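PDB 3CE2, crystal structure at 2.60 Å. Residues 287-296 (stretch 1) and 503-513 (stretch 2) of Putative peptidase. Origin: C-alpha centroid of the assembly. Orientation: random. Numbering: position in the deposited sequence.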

# COMPACT_ATOMS: atom_id res chain seq x y z
N ILE A 287 1.96 17.55 -13.66
CA ILE A 287 0.60 17.44 -14.20
C ILE A 287 -0.44 17.64 -13.12
O ILE A 287 -1.45 18.31 -13.33
N VAL A 288 -0.19 17.08 -11.94
CA VAL A 288 -1.14 17.19 -10.86
C VAL A 288 -1.30 18.64 -10.42
O VAL A 288 -2.43 19.12 -10.28
N LYS A 289 -0.20 19.36 -10.23
CA LYS A 289 -0.28 20.79 -9.92
C LYS A 289 -1.08 21.56 -10.97
O LYS A 289 -1.89 22.41 -10.62
N LYS A 290 -0.84 21.29 -12.25
CA LYS A 290 -1.61 21.96 -13.29
C LYS A 290 -3.08 21.59 -13.26
O LYS A 290 -3.86 22.22 -13.97
N ASN A 291 -3.48 20.58 -12.48
CA ASN A 291 -4.90 20.27 -12.35
C ASN A 291 -5.47 20.62 -11.00
O ASN A 291 -6.61 20.21 -10.66
N SER A 292 -4.71 21.43 -10.26
CA SER A 292 -5.16 22.00 -9.00
C SER A 292 -6.59 22.47 -9.08
O SER A 292 -7.35 22.36 -8.10
N SER A 293 -6.98 22.97 -10.26
CA SER A 293 -8.35 23.46 -10.45
C SER A 293 -9.38 22.40 -10.09
O SER A 293 -10.51 22.72 -9.71
N LEU A 294 -9.00 21.13 -10.17
CA LEU A 294 -9.95 20.10 -9.83
C LEU A 294 -10.24 20.12 -8.34
O LEU A 294 -11.36 19.91 -7.92
N ILE A 295 -9.21 20.41 -7.54
CA ILE A 295 -9.41 20.62 -6.12
C ILE A 295 -10.37 21.79 -5.96
O ILE A 295 -11.42 21.67 -5.32
N THR A 296 -10.03 22.93 -6.57
CA THR A 296 -10.89 24.10 -6.48
C THR A 296 -12.34 23.75 -6.77
O THR A 296 -13.22 24.08 -5.99
N ASN A 503 4.07 27.34 0.36
CA ASN A 503 3.97 27.55 -1.08
C ASN A 503 3.26 26.37 -1.70
O ASN A 503 2.36 26.55 -2.51
N LEU A 504 3.64 25.17 -1.29
CA LEU A 504 2.99 23.99 -1.82
C LEU A 504 1.50 23.98 -1.49
O LEU A 504 0.67 23.73 -2.37
N GLN A 505 1.14 24.25 -0.24
CA GLN A 505 -0.28 24.24 0.10
C GLN A 505 -0.98 25.22 -0.80
O GLN A 505 -2.15 25.09 -1.15
N ASN A 506 -0.21 26.22 -1.20
CA ASN A 506 -0.74 27.25 -2.01
C ASN A 506 -0.96 26.83 -3.44
O ASN A 506 -2.04 27.02 -3.97
N GLU A 507 0.06 26.23 -4.06
CA GLU A 507 -0.10 25.69 -5.41
C GLU A 507 -1.30 24.75 -5.51
O GLU A 507 -1.92 24.65 -6.55
N PHE A 508 -1.65 24.08 -4.42
CA PHE A 508 -2.72 23.10 -4.50
C PHE A 508 -4.03 23.66 -4.05
O PHE A 508 -5.07 23.34 -4.61
N TYR A 509 -4.00 24.50 -3.04
CA TYR A 509 -5.23 24.81 -2.35
C TYR A 509 -5.52 26.28 -2.35
O TYR A 509 -6.58 26.70 -1.85
N GLY A 510 -4.58 27.06 -2.89
CA GLY A 510 -4.65 28.54 -2.91
C GLY A 510 -5.95 29.16 -3.41
O GLY A 510 -6.44 30.13 -2.83
N GLU A 511 -6.52 28.61 -4.47
CA GLU A 511 -7.73 29.20 -5.01
C GLU A 511 -8.97 28.88 -4.20
O GLU A 511 -10.05 29.34 -4.56
N ILE A 512 -8.89 28.08 -3.15
CA ILE A 512 -10.14 27.71 -2.49
C ILE A 512 -10.06 27.74 -0.97
O ILE A 512 -11.04 28.08 -0.31
N ILE A 513 -8.90 27.38 -0.42
CA ILE A 513 -8.76 27.21 1.02
C ILE A 513 -8.35 28.51 1.69
O ILE A 513 -7.45 29.21 1.21

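Which charged groups meet across the contact? K289 and E507 form a salt bridge. The lysine's CA-to-CB bond points sideways, but an extended chain (chi1 m, chi2 to chi4 t) carries its end over to E507, which points toward stretch 1 with chi1 m and chi2 t. K289 NZ lies 3.4 Å from both E507 OE1 and E507 OE2, so the carboxylate is approached by two weak hydrogen bonds rather than one strong one.

What forms the apolar centre? F508 (chi1 m) swings its ring in among V288, K289 and I295. V288 CG1 (chi1 t) sits 3.9 Å from F508 CE1, while I295 CD1 meets the ring edge, 4.0 Å from F508 CD1. I295 points toward stretch 2 (m, t), and its CG2 packs 3.7 Å from Y509 CD1 and 4.3 Å from I512 CG2.

How are the remaining polar groups satisfied? Two find partners within stretch 1, while Q505 NE2 is hydrogen-bonded elsewhere in the structure. S292 points toward the E507 backbone, yet its hydroxyl turns home: S292 OG donates to K289 O at a very short 2.5 Å, leaving S292 CB 3.4 Å from E507 O. N291 ND2 likewise donates to I287 O (2.4 Å), out of reach of stretch 2. T296 (m) touches E511 CB through OG1, at 3.7 Å, a contact without a hydrogen bond.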

# COMPACT_ATOMS: atom_id res chain seq x y z
CB ILE A 287 0.37 16.11 -14.97
CG1 ILE A 287 0.56 16.33 -16.47
CG2 ILE A 287 -1.05 15.71 -14.84
CD1 ILE A 287 2.03 16.51 -16.91
CB VAL A 288 -0.78 16.28 -9.68
CG1 VAL A 288 -1.61 16.64 -8.48
CG2 VAL A 288 -1.06 14.84 -10.04
CB LYS A 289 1.10 21.41 -9.80
CG LYS A 289 1.84 21.02 -8.55
CD LYS A 289 3.21 21.70 -8.49
CE LYS A 289 3.99 21.21 -7.27
NZ LYS A 289 5.25 21.98 -7.10
CB LYS A 290 -1.05 21.71 -14.68
CG LYS A 290 0.28 22.37 -14.99
CD LYS A 290 0.66 22.01 -16.40
CE LYS A 290 2.13 21.68 -16.52
NZ LYS A 290 2.37 20.49 -17.40
CB ASN A 291 -5.22 18.83 -12.68
CG ASN A 291 -4.88 18.49 -14.11
OD1 ASN A 291 -5.76 18.36 -14.96
ND2 ASN A 291 -3.59 18.34 -14.39
CB SER A 292 -4.24 23.12 -8.50
OG SER A 292 -3.61 23.85 -9.55
CB SER A 293 -8.57 23.97 -11.88
OG SER A 293 -8.31 22.95 -12.84
CB LEU A 294 -9.49 18.73 -10.31
CG LEU A 294 -9.94 18.37 -11.73
CD1 LEU A 294 -9.87 16.90 -11.94
CD2 LEU A 294 -11.36 18.83 -11.99
CB ILE A 295 -8.06 20.88 -5.37
CG1 ILE A 295 -7.21 19.62 -5.32
CG2 ILE A 295 -8.28 21.35 -3.94
CD1 ILE A 295 -5.77 19.92 -5.00
CB THR A 296 -10.45 25.18 -7.44
OG1 THR A 296 -9.02 25.30 -7.41
CG2 THR A 296 -11.06 26.47 -7.07
CB ASN A 503 5.34 27.78 -1.75
CG ASN A 503 6.11 28.99 -1.15
OD1 ASN A 503 5.51 29.99 -0.72
ND2 ASN A 503 7.43 28.88 -1.10
CB LEU A 504 3.65 22.71 -1.32
CG LEU A 504 4.65 22.01 -2.22
CD1 LEU A 504 5.64 22.99 -2.85
CD2 LEU A 504 5.40 20.95 -1.41
CB GLN A 505 -0.51 24.65 1.54
CG GLN A 505 -0.04 23.60 2.53
CD GLN A 505 -0.11 24.09 3.93
OE1 GLN A 505 0.68 24.93 4.34
NE2 GLN A 505 -1.08 23.59 4.70
CB ASN A 506 0.18 28.45 -1.96
CG ASN A 506 -0.57 29.67 -1.62
OD1 ASN A 506 -1.34 30.16 -2.43
ND2 ASN A 506 -0.41 30.13 -0.38
CB GLU A 507 1.18 24.99 -5.92
CG GLU A 507 2.41 25.90 -5.96
CD GLU A 507 3.66 25.21 -6.51
OE1 GLU A 507 3.68 24.91 -7.72
OE2 GLU A 507 4.65 25.00 -5.74
CB PHE A 508 -2.40 21.87 -3.64
CG PHE A 508 -1.39 20.95 -4.25
CD1 PHE A 508 -1.78 19.78 -4.88
CD2 PHE A 508 -0.05 21.24 -4.20
CE1 PHE A 508 -0.85 18.94 -5.45
CE2 PHE A 508 0.89 20.39 -4.76
CZ PHE A 508 0.48 19.24 -5.38
CB TYR A 509 -5.13 24.31 -0.91
CG TYR A 509 -4.99 22.81 -0.78
CD1 TYR A 509 -6.06 21.97 -1.10
CD2 TYR A 509 -3.81 22.24 -0.34
CE1 TYR A 509 -5.95 20.60 -0.97
CE2 TYR A 509 -3.69 20.87 -0.23
CZ TYR A 509 -4.76 20.06 -0.54
OH TYR A 509 -4.61 18.69 -0.43
CB GLU A 511 -7.96 28.77 -6.47
CG GLU A 511 -6.86 29.20 -7.44
CD GLU A 511 -6.48 30.67 -7.27
OE1 GLU A 511 -7.29 31.54 -7.66
OE2 GLU A 511 -5.38 30.94 -6.75
CB ILE A 512 -10.65 26.32 -2.96
CG1 ILE A 512 -12.00 25.97 -2.33
CG2 ILE A 512 -9.64 25.23 -2.63
CD1 ILE A 512 -13.04 27.07 -2.39
CB ILE A 513 -7.71 26.11 1.37
CG1 ILE A 513 -8.19 24.74 0.90
CG2 ILE A 513 -7.47 26.05 2.88
CD1 ILE A 513 -9.24 24.16 1.80